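Local coordinates for protein periplasmic beta-glucosidase (Pseudomonas aeruginosa, PDB 6R5T) that probably hydrolyses terminal, non-reducing beta-D-glucosyl residues of beta-glucosides in the periplasm, releasing beta-D-glucose, as a member of glycoside hydrolase family 3, at residues His84-Pro89 against Gln353-Val358; Asp273-Ala278 against Thr294-Leu299; Ser455-Leu460 against Gln499-Lys504; Glu556-Gly561 against Leu614-Phe619. The protein carries 1 engineered substitution. All coordinates share one frame; numbering follows the deposited sequence. Where two conformers were deposited one is given.

Contact 1 (His84-Pro89 against Gln353-Val358); sequences HRTIFP and QAAREV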
# COMPACT_ATOMS: atom_id res chain seq x y z
N HIS A 84 2.75 2.49 -33.73
CA HIS A 84 1.48 2.47 -34.46
C HIS A 84 1.28 1.16 -35.21
O HIS A 84 0.48 0.37 -34.79
CB HIS A 84 1.38 3.73 -35.34
CG HIS A 84 0.11 3.74 -36.09
ND1 HIS A 84 -1.08 3.67 -35.45
CD2 HIS A 84 -0.15 3.75 -37.42
CE1 HIS A 84 -2.06 3.67 -36.34
NE2 HIS A 84 -1.53 3.71 -37.56
N ARG A 85 2.07 0.93 -36.25
CA ARG A 85 2.08 -0.36 -36.98
C ARG A 85 3.38 -1.11 -36.70
O ARG A 85 3.29 -2.31 -36.46
CB ARG A 85 1.88 -0.14 -38.49
CG ARG A 85 0.45 0.15 -38.88
CD ARG A 85 0.23 0.47 -40.37
NE ARG A 85 0.62 1.84 -40.66
CZ ARG A 85 1.78 2.25 -41.11
NH1 ARG A 85 2.74 1.39 -41.43
NH2 ARG A 85 2.05 3.54 -41.21
N THR A 86 4.51 -0.41 -36.68
CA THR A 86 5.78 -0.99 -36.22
C THR A 86 5.78 -0.82 -34.69
O THR A 86 5.85 0.32 -34.22
CB THR A 86 7.01 -0.36 -36.83
OG1 THR A 86 6.90 -0.36 -38.25
CG2 THR A 86 8.24 -1.09 -36.40
N ILE A 87 5.66 -1.92 -33.98
CA ILE A 87 5.55 -1.85 -32.50
C ILE A 87 6.94 -1.94 -31.89
O ILE A 87 7.69 -2.88 -32.11
CB ILE A 87 4.57 -2.90 -32.00
CG1 ILE A 87 3.23 -2.82 -32.73
CG2 ILE A 87 4.43 -2.75 -30.49
CD1 ILE A 87 2.65 -1.40 -32.85
N PHE A 88 7.26 -0.96 -31.07
CA PHE A 88 8.47 -0.90 -30.26
C PHE A 88 8.20 -1.65 -28.97
O PHE A 88 7.10 -2.04 -28.65
CB PHE A 88 8.85 0.56 -30.04
CG PHE A 88 9.24 1.27 -31.32
CD1 PHE A 88 10.54 1.21 -31.80
CD2 PHE A 88 8.30 1.95 -32.05
CE1 PHE A 88 10.87 1.79 -33.02
CE2 PHE A 88 8.62 2.54 -33.27
CZ PHE A 88 9.91 2.46 -33.75
N PRO A 89 9.25 -1.84 -28.16
CA PRO A 89 8.99 -2.36 -26.81
C PRO A 89 7.96 -1.51 -26.08
O PRO A 89 7.84 -0.32 -26.33
CB PRO A 89 10.34 -2.23 -26.09
CG PRO A 89 11.34 -2.31 -27.24
CD PRO A 89 10.66 -1.61 -28.39
N GLN A 353 14.02 -1.70 -39.13
CA GLN A 353 15.38 -1.44 -38.63
C GLN A 353 15.27 -0.61 -37.34
O GLN A 353 15.99 -0.93 -36.39
CB GLN A 353 16.24 -0.68 -39.64
CG GLN A 353 17.63 -0.43 -39.07
CD GLN A 353 18.56 0.40 -39.93
OE1 GLN A 353 19.75 0.54 -39.61
NE2 GLN A 353 18.03 0.97 -40.99
N ALA A 354 14.41 0.40 -37.28
CA ALA A 354 14.29 1.23 -36.06
C ALA A 354 13.77 0.34 -34.92
O ALA A 354 14.32 0.44 -33.79
CB ALA A 354 13.38 2.42 -36.25
N ALA A 355 12.80 -0.52 -35.18
CA ALA A 355 12.22 -1.35 -34.09
C ALA A 355 13.29 -2.28 -33.54
O ALA A 355 13.34 -2.50 -32.32
CB ALA A 355 11.03 -2.14 -34.56
N ARG A 356 14.10 -2.88 -34.42
CA ARG A 356 15.12 -3.86 -33.98
C ARG A 356 16.19 -3.11 -33.18
O ARG A 356 16.60 -3.61 -32.11
CB ARG A 356 15.68 -4.59 -35.21
CG ARG A 356 16.65 -5.71 -34.86
CD ARG A 356 16.97 -6.49 -36.11
NE ARG A 356 17.90 -7.57 -35.87
CZ ARG A 356 18.11 -8.55 -36.74
NH1 ARG A 356 17.41 -8.58 -37.85
NH2 ARG A 356 18.99 -9.50 -36.47
N GLU A 357 16.66 -1.96 -33.67
CA GLU A 357 17.72 -1.19 -32.96
C GLU A 357 17.20 -0.71 -31.60
O GLU A 357 17.94 -0.77 -30.62
CB GLU A 357 18.22 -0.04 -33.83
CG GLU A 357 19.00 -0.62 -35.00
CD GLU A 357 19.58 0.35 -36.01
OE1 GLU A 357 19.22 1.52 -35.99
OE2 GLU A 357 20.39 -0.13 -36.86
N VAL A 358 15.98 -0.22 -31.55
CA VAL A 358 15.43 0.29 -30.27
C VAL A 358 15.25 -0.89 -29.32
O VAL A 358 15.60 -0.78 -28.13
CB VAL A 358 14.11 1.05 -30.51
CG1 VAL A 358 13.33 1.23 -29.22
CG2 VAL A 358 14.38 2.41 -31.18
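The phenyl ring of F88 is the flat group of this contact, and it meets helix 352-362 along one side: V358 CB stands at the ring edge, near its plane, while the backbone of A354 and A355 approaches obliquely. The ring belongs to the loop that leaves strand 75-78 of the parallel TIM-type barrel in the N-terminal half of this family 3 glycosidase, so the contact packs a barrel loop against a helix from 264 residues further along the chain. With CG anti to its own carbonyl carbon (chi1 -65°), F88 brings CE1 to 3.6 Å from A355 CA and 4.1 Å from A354 CB. Its CD1 lies 3.8 Å from V358 CB, and the two side chains cross at about a right angle. S106 and I109 of helix 100-116 also touch F88, which wedges the ring between two helices. P89 continues the apolar strip, its CD resting 4.0 Å from V358 CG1; L94 touches both residues. At the other end of the strip T86 divides its branches by chemistry. Its OG1 hydrogen-bonds with the carboxylate of E113 and with the backbone N of H351, just ahead of the helix. These bonds are consistent with the rotamer (chi1 -53°), in which the methyl, anti to the backbone N, faces the helix and T86 CG2 sits 3.5 Å from A355 CB.

Contact 2 (Asp273-Ala278 against Thr294-Leu299); sequences DATRLA and TWLPKL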
# COMPACT_ATOMS: atom_id res chain seq x y z
N ASP A 273 -26.10 16.26 -13.08
CA ASP A 273 -25.16 16.78 -12.04
C ASP A 273 -23.74 16.32 -12.39
O ASP A 273 -22.83 17.11 -12.21
CB ASP A 273 -25.60 16.32 -10.66
CG ASP A 273 -26.90 16.98 -10.20
OD1 ASP A 273 -27.28 18.03 -10.80
OD2 ASP A 273 -27.54 16.43 -9.28
N ALA A 274 -23.56 15.13 -12.94
CA ALA A 274 -22.19 14.70 -13.33
C ALA A 274 -21.62 15.63 -14.41
O ALA A 274 -20.44 16.08 -14.34
CB ALA A 274 -22.22 13.27 -13.77
N THR A 275 -22.46 15.99 -15.40
CA THR A 275 -22.02 16.85 -16.50
C THR A 275 -21.59 18.23 -15.95
O THR A 275 -20.55 18.78 -16.35
CB THR A 275 -23.18 16.99 -17.50
OG1 THR A 275 -23.51 15.70 -18.01
CG2 THR A 275 -22.79 17.92 -18.62
N ARG A 276 -22.40 18.77 -15.02
CA ARG A 276 -22.11 20.09 -14.41
C ARG A 276 -20.73 20.04 -13.71
O ARG A 276 -19.89 20.91 -13.94
CB ARG A 276 -23.21 20.49 -13.43
CG ARG A 276 -22.89 21.84 -12.82
CD ARG A 276 -23.77 22.33 -11.69
NE ARG A 276 -24.33 21.24 -10.91
CZ ARG A 276 -23.77 20.70 -9.83
NH1 ARG A 276 -22.61 21.14 -9.37
NH2 ARG A 276 -24.39 19.70 -9.23
N LEU A 277 -20.52 18.98 -12.94
CA LEU A 277 -19.25 18.85 -12.17
C LEU A 277 -18.07 18.80 -13.14
O LEU A 277 -17.08 19.48 -12.90
CB LEU A 277 -19.29 17.62 -11.29
CG LEU A 277 -20.25 17.67 -10.12
CD1 LEU A 277 -20.32 16.33 -9.42
CD2 LEU A 277 -19.86 18.77 -9.16
N ALA A 278 -18.15 18.01 -14.20
CA ALA A 278 -17.01 17.82 -15.12
C ALA A 278 -16.69 19.13 -15.86
O ALA A 278 -15.55 19.54 -15.91
CB ALA A 278 -17.31 16.71 -16.07
N THR A 294 -26.03 15.77 -24.21
CA THR A 294 -27.37 15.48 -23.64
C THR A 294 -27.76 16.58 -22.65
O THR A 294 -28.93 16.95 -22.58
CB THR A 294 -27.40 14.10 -22.98
OG1 THR A 294 -27.00 13.12 -23.94
CG2 THR A 294 -28.74 13.77 -22.36
N TRP A 295 -26.82 17.09 -21.84
CA TRP A 295 -27.18 17.87 -20.64
C TRP A 295 -26.69 19.31 -20.67
O TRP A 295 -27.24 20.10 -19.91
CB TRP A 295 -26.68 17.19 -19.36
CG TRP A 295 -27.39 15.90 -19.17
CD1 TRP A 295 -26.88 14.67 -19.37
CD2 TRP A 295 -28.77 15.71 -18.79
NE1 TRP A 295 -27.81 13.72 -19.07
CE2 TRP A 295 -28.98 14.32 -18.74
CE3 TRP A 295 -29.82 16.56 -18.45
CZ2 TRP A 295 -30.22 13.75 -18.40
CZ3 TRP A 295 -31.04 15.99 -18.10
CH2 TRP A 295 -31.23 14.62 -18.08
N LEU A 296 -25.69 19.71 -21.43
CA LEU A 296 -25.18 21.10 -21.31
C LEU A 296 -26.27 22.12 -21.65
O LEU A 296 -26.30 23.15 -20.98
CB LEU A 296 -23.92 21.32 -22.15
CG LEU A 296 -22.64 20.67 -21.58
CD1 LEU A 296 -21.50 20.82 -22.55
CD2 LEU A 296 -22.25 21.22 -20.23
N PRO A 297 -27.11 21.91 -22.68
CA PRO A 297 -28.14 22.93 -22.98
C PRO A 297 -29.10 23.15 -21.81
O PRO A 297 -29.36 24.35 -21.45
CB PRO A 297 -28.83 22.37 -24.24
CG PRO A 297 -27.77 21.47 -24.88
CD PRO A 297 -27.08 20.84 -23.67
N LYS A 298 -29.55 22.05 -21.19
CA LYS A 298 -30.47 22.12 -20.02
C LYS A 298 -29.77 22.82 -18.87
O LYS A 298 -30.38 23.67 -18.18
CB LYS A 298 -31.00 20.73 -19.66
CG LYS A 298 -32.16 20.30 -20.56
CD LYS A 298 -32.67 18.92 -20.24
CE LYS A 298 -33.79 18.44 -21.16
NZ LYS A 298 -34.19 17.06 -20.80
N LEU A 299 -28.51 22.43 -18.59
CA LEU A 299 -27.78 23.07 -17.49
C LEU A 299 -27.67 24.57 -17.68
O LEU A 299 -27.80 25.35 -16.71
CB LEU A 299 -26.40 22.43 -17.37
CG LEU A 299 -26.39 21.01 -16.79
CD1 LEU A 299 -25.04 20.35 -17.03
CD2 LEU A 299 -26.71 21.04 -15.31
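T275 presses its methyl between two leucines of helix 291-301: CG2, anti to the backbone N (chi1 -61°), lies 3.7 Å from L296 CD2 and 3.7 Å from L299 CD1. On the other branch T275 OG1, hydrogen-bonded to the backbone O of E271, also lies 3.8 Å from W295 CB, and the two side chains cross at about a right angle. Both helices belong to the N-terminal TIM-type barrel domain, where 271-281 precedes the last strand of the parallel sheet, 286-287, and 291-301 follows it. Their local axes run nearly perpendicular, at 82°, and approach to 9.1 Å, with T275 at the crossing. L299 reaches past it, placing CD1 3.7 Å from the backbone N of R276 and CD2 4.0 Å from R276 CB. The R276 chain then bends away at its third torsion, and its guanidinium makes a long salt bridge to D273 one turn back. E271 also serves the indole, its carboxylate accepting from W295 NE1. The direct contacts made by T275 and L299 across the crossing are therefore van der Waals in kind, and their fit depends on shape.

Contact 3 (Ser455-Leu460 against Gln499-Lys504); sequences SAEAML and QRRLLK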
# COMPACT_ATOMS: atom_id res chain seq x y z
N SER A 455 -2.58 -32.54 -21.53
CA SER A 455 -2.41 -32.42 -20.07
C SER A 455 -1.09 -31.67 -19.79
O SER A 455 -0.15 -31.74 -20.59
CB SER A 455 -2.40 -33.77 -19.41
OG SER A 455 -1.18 -34.43 -19.67
N ALA A 456 -1.00 -31.01 -18.65
CA ALA A 456 0.26 -30.36 -18.21
C ALA A 456 1.40 -31.38 -18.21
O ALA A 456 2.54 -31.08 -18.67
CB ALA A 456 0.09 -29.74 -16.85
N GLU A 457 1.12 -32.60 -17.75
CA GLU A 457 2.16 -33.67 -17.68
C GLU A 457 2.66 -34.05 -19.08
O GLU A 457 3.87 -34.25 -19.25
CB GLU A 457 1.58 -34.92 -17.00
CG GLU A 457 1.32 -34.73 -15.51
CD GLU A 457 0.17 -33.80 -15.10
OE1 GLU A 457 0.26 -33.27 -13.95
OE2 GLU A 457 -0.78 -33.55 -15.92
N ALA A 458 1.77 -34.18 -20.07
CA ALA A 458 2.19 -34.55 -21.45
C ALA A 458 3.08 -33.44 -22.03
O ALA A 458 4.08 -33.73 -22.65
CB ALA A 458 0.99 -34.82 -22.33
N MET A 459 2.71 -32.18 -21.81
CA MET A 459 3.52 -31.04 -22.30
C MET A 459 4.90 -31.06 -21.64
O MET A 459 5.91 -30.84 -22.33
CB MET A 459 2.81 -29.72 -22.03
CG MET A 459 1.71 -29.49 -23.02
SD MET A 459 0.91 -27.82 -22.76
CE MET A 459 -0.27 -28.12 -21.48
N LEU A 460 4.93 -31.33 -20.35
CA LEU A 460 6.21 -31.39 -19.60
C LEU A 460 7.06 -32.53 -20.15
O LEU A 460 8.24 -32.32 -20.34
CB LEU A 460 5.96 -31.56 -18.11
CG LEU A 460 5.50 -30.34 -17.34
CD1 LEU A 460 5.05 -30.74 -15.93
CD2 LEU A 460 6.60 -29.32 -17.27
N GLN A 499 4.39 -22.58 -15.63
CA GLN A 499 5.72 -22.34 -16.20
C GLN A 499 6.83 -22.58 -15.17
O GLN A 499 7.94 -22.96 -15.57
CB GLN A 499 5.75 -20.95 -16.81
CG GLN A 499 4.80 -20.78 -17.98
CD GLN A 499 4.85 -19.34 -18.45
OE1 GLN A 499 5.92 -18.93 -18.88
NE2 GLN A 499 3.74 -18.60 -18.33
N ARG A 500 6.61 -22.26 -13.89
CA ARG A 500 7.67 -22.53 -12.86
C ARG A 500 7.83 -24.04 -12.70
O ARG A 500 8.97 -24.49 -12.52
CB ARG A 500 7.33 -21.90 -11.51
CG ARG A 500 7.38 -20.39 -11.58
CD ARG A 500 7.30 -19.66 -10.24
NE ARG A 500 5.94 -19.69 -9.81
CZ ARG A 500 5.45 -20.51 -8.90
NH1 ARG A 500 6.28 -21.31 -8.24
NH2 ARG A 500 4.17 -20.48 -8.61
N ARG A 501 6.75 -24.80 -12.84
CA ARG A 501 6.85 -26.29 -12.80
C ARG A 501 7.75 -26.74 -13.96
O ARG A 501 8.63 -27.63 -13.76
CB ARG A 501 5.45 -26.87 -12.91
CG ARG A 501 5.42 -28.38 -12.75
CD ARG A 501 3.97 -28.82 -12.78
NE ARG A 501 3.91 -30.27 -12.67
CZ ARG A 501 2.85 -31.01 -12.97
NH1 ARG A 501 1.76 -30.45 -13.47
NH2 ARG A 501 2.92 -32.32 -12.85
N LEU A 502 7.53 -26.19 -15.14
CA LEU A 502 8.36 -26.45 -16.35
C LEU A 502 9.83 -26.13 -16.06
O LEU A 502 10.74 -26.94 -16.35
CB LEU A 502 7.80 -25.64 -17.54
CG LEU A 502 8.64 -25.60 -18.80
CD1 LEU A 502 8.73 -27.00 -19.40
CD2 LEU A 502 8.05 -24.61 -19.78
N LEU A 503 10.09 -24.93 -15.51
CA LEU A 503 11.49 -24.51 -15.26
C LEU A 503 12.13 -25.47 -14.25
O LEU A 503 13.30 -25.80 -14.46
CB LEU A 503 11.50 -23.09 -14.68
CG LEU A 503 11.11 -21.97 -15.64
CD1 LEU A 503 11.29 -20.63 -14.94
CD2 LEU A 503 11.88 -21.99 -16.93
N LYS A 504 11.43 -25.89 -13.21
CA LYS A 504 12.03 -26.78 -12.19
C LYS A 504 12.39 -28.11 -12.86
O LYS A 504 13.47 -28.68 -12.61
CB LYS A 504 11.11 -27.00 -11.01
CG LYS A 504 11.06 -25.78 -10.08
CD LYS A 504 10.05 -25.85 -8.95
CE LYS A 504 9.94 -24.48 -8.29
NZ LYS A 504 9.30 -24.54 -6.96
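Two neighbouring helices of the C-terminal family 3 domain, 456-468 and 497-508, meet here at the protein surface, joined by a salt bridge on the outside and leucine packing beneath it. R501 stretches across with CG anti to the backbone N (chi1 -175°) and an extended chain, delivering its guanidinium to E457. The grip is end-on and converges on a single oxygen: R501 NH2 donates to E457 OE1 at 3.0 Å and R501 NH1 to the same OE1 at 3.2 Å. That oxygen lies in the guanidinium plane, yet both nitrogens meet it from above the carboxylate plane, because the two planes are turned 62° apart. A bend at the second torsion of E457 is what brings its tip back to the arginine, since the CB of this residue points away from the other helix. The helices flank strand 472-478 of the mixed six-stranded sheet and their local axes run 37° apart, as in an alpha/beta layer where successive helices pack side by side. The first of them starts at S455, its N-cap, whose OG accepts from A458 N. L460 splits its two methyls between the partners. L460 CD1 lies over one face of the guanidinium, 3.5 Å from R501 NE, while A456 CB approaches R501 NH1 obliquely. The other methyl turns to the buried side of the pair, where L460 CD2 presses tightly on L502 CA at 3.5 Å and rests 3.8 Å from L502 CD1.

Contact 4 (Glu556-Gly561 against Leu614-Phe619); sequences EHNPSG and LSYTEF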
# COMPACT_ATOMS: atom_id res chain seq x y z
N GLU A 556 25.78 -10.29 -30.79
CA GLU A 556 25.82 -9.21 -31.80
C GLU A 556 25.61 -7.89 -31.07
O GLU A 556 26.10 -6.89 -31.53
CB GLU A 556 24.78 -9.38 -32.89
CG GLU A 556 24.64 -10.78 -33.45
CD GLU A 556 25.71 -11.22 -34.43
OE1 GLU A 556 25.60 -12.36 -34.94
OE2 GLU A 556 26.65 -10.42 -34.69
N HIS A 557 24.83 -7.88 -30.00
CA HIS A 557 24.61 -6.67 -29.18
C HIS A 557 24.96 -7.07 -27.75
O HIS A 557 24.53 -8.16 -27.33
CB HIS A 557 23.17 -6.15 -29.31
CG HIS A 557 22.92 -4.95 -28.45
ND1 HIS A 557 23.18 -3.66 -28.90
CD2 HIS A 557 22.44 -4.82 -27.19
CE1 HIS A 557 22.89 -2.78 -27.95
NE2 HIS A 557 22.44 -3.46 -26.86
N ASN A 558 25.75 -6.27 -27.08
CA ASN A 558 26.08 -6.48 -25.66
C ASN A 558 24.94 -5.88 -24.83
O ASN A 558 24.75 -4.68 -24.84
CB ASN A 558 27.41 -5.84 -25.33
CG ASN A 558 27.96 -6.26 -24.02
OD1 ASN A 558 27.22 -6.78 -23.18
ND2 ASN A 558 29.24 -5.94 -23.76
N PRO A 559 24.23 -6.66 -24.01
CA PRO A 559 23.11 -6.07 -23.26
C PRO A 559 23.53 -4.83 -22.47
O PRO A 559 24.55 -4.80 -21.75
CB PRO A 559 22.61 -7.19 -22.38
CG PRO A 559 23.53 -8.36 -22.56
CD PRO A 559 24.44 -8.08 -23.73
N SER A 560 22.68 -3.81 -22.56
CA SER A 560 22.97 -2.47 -21.97
C SER A 560 21.76 -1.96 -21.19
O SER A 560 21.88 -0.86 -20.58
CB SER A 560 23.39 -1.48 -23.03
OG SER A 560 22.45 -1.45 -24.09
N GLY A 561 20.67 -2.69 -21.16
CA GLY A 561 19.46 -2.21 -20.47
C GLY A 561 19.68 -2.23 -18.97
O GLY A 561 20.44 -3.07 -18.44
N LEU A 614 23.31 -6.12 -16.09
CA LEU A 614 24.67 -6.63 -16.31
C LEU A 614 25.05 -6.44 -17.79
O LEU A 614 24.29 -5.95 -18.62
CB LEU A 614 24.72 -8.11 -15.94
CG LEU A 614 24.31 -8.46 -14.50
CD1 LEU A 614 24.39 -9.95 -14.32
CD2 LEU A 614 25.19 -7.74 -13.51
N SER A 615 26.27 -6.87 -18.09
CA SER A 615 26.91 -6.74 -19.41
C SER A 615 27.72 -8.00 -19.67
O SER A 615 28.13 -8.63 -18.71
CB SER A 615 27.79 -5.50 -19.43
OG SER A 615 28.51 -5.31 -20.65
N TYR A 616 28.09 -8.19 -20.93
CA TYR A 616 29.09 -9.21 -21.29
C TYR A 616 30.51 -8.68 -21.07
O TYR A 616 31.50 -9.45 -21.25
CB TYR A 616 28.91 -9.62 -22.75
CG TYR A 616 27.60 -10.27 -23.10
CD1 TYR A 616 26.82 -10.95 -22.17
CD2 TYR A 616 27.15 -10.25 -24.40
CE1 TYR A 616 25.63 -11.57 -22.53
CE2 TYR A 616 25.96 -10.83 -24.77
CZ TYR A 616 25.20 -11.53 -23.84
OH TYR A 616 24.02 -12.11 -24.20
N THR A 617 30.68 -7.41 -20.75
CA THR A 617 31.99 -6.87 -20.33
C THR A 617 31.90 -6.36 -18.91
O THR A 617 30.86 -6.46 -18.27
CB THR A 617 32.43 -5.81 -21.35
OG1 THR A 617 33.83 -5.65 -21.20
CG2 THR A 617 31.72 -4.48 -21.18
N GLU A 618 33.00 -5.85 -18.41
CA GLU A 618 33.08 -5.28 -17.05
C GLU A 618 33.45 -3.81 -17.18
O GLU A 618 34.16 -3.42 -18.13
CB GLU A 618 34.09 -6.00 -16.15
CG GLU A 618 33.53 -7.27 -15.54
CD GLU A 618 32.38 -7.16 -14.54
OE1 GLU A 618 32.02 -6.04 -14.09
OE2 GLU A 618 31.79 -8.21 -14.25
N PHE A 619 32.95 -3.02 -16.26
CA PHE A 619 33.22 -1.57 -16.24
C PHE A 619 33.82 -1.19 -14.89
O PHE A 619 33.60 -1.87 -13.84
CB PHE A 619 31.94 -0.78 -16.52
CG PHE A 619 31.34 -1.02 -17.88
CD1 PHE A 619 31.75 -0.28 -18.98
CD2 PHE A 619 30.36 -1.99 -18.06
CE1 PHE A 619 31.18 -0.50 -20.24
CE2 PHE A 619 29.79 -2.19 -19.30
CZ PHE A 619 30.23 -1.47 -20.40
O HOH W 1 27.04 -3.72 -22.28
O HOH W 2 21.68 -5.37 -19.25
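N558 sets its CG anti to the backbone N (chi1 -167°), and Y616 its CG anti to the carbonyl carbon (chi1 -62°); these torsions carry the amide to the 614-619 backbone and lay the phenol ring against P559. The amide oxygen is well placed: Y616 N donates to N558 OD1 at 2.8 Å, nearly straight and along a lone pair in the carbonyl plane. The amide nitrogen N558 ND2 bonds to the backbone O of A650, so the side chain is held at both ends. Over one face of the Y616 ring sits the proline, with P559 CD 3.4 Å from the ring centroid and 16° off the normal, a CH-pi contact. The Y616 hydroxyl bonds to the backbone O of V552 in helix 545-553, which ties down the far end of the ring, and L365 touches both P559 and Y616. Both segments lie within the C-terminal family 3 region, as two parts of one long irregular connection between helix 545-553 and strand 619-626. The turn at the second is shaped by S615, whose OG, anti to its backbone N, accepts from T617 N at 3.0 Å to form an ST turn; T617 OG1 in turn bonds to N645. Water completes the seam between the two segments. One molecule hydrogen-bonds with P559 O and S615 OG. A second bridges two carbonyls, donating to G561 O at 2.7 Å and to L614 O at 2.7 Å.

From the N terminus, the chain lays down three barrel strands before the loop at 84-89, whose partner in helix 352-362 comes only after the TIM-type barrel is complete; contact 1 thus closes the longest loop, joining a barrel loop to helix 352-362, which leads into strand 364-368 of the mixed sheet. Contact 2 is nested inside that loop, joining the helices on either side of the last barrel strand, its centre 43 Å from that of contact 1. Contacts 3 and 4 follow in series, with no crossing. Contact 3 pairs helices within the C-terminal domain; contact 4 closes a 52-residue excursion without helix or strand just before strand 619-626. Nearest atoms of contacts 1 and 4 are about 6 Å apart.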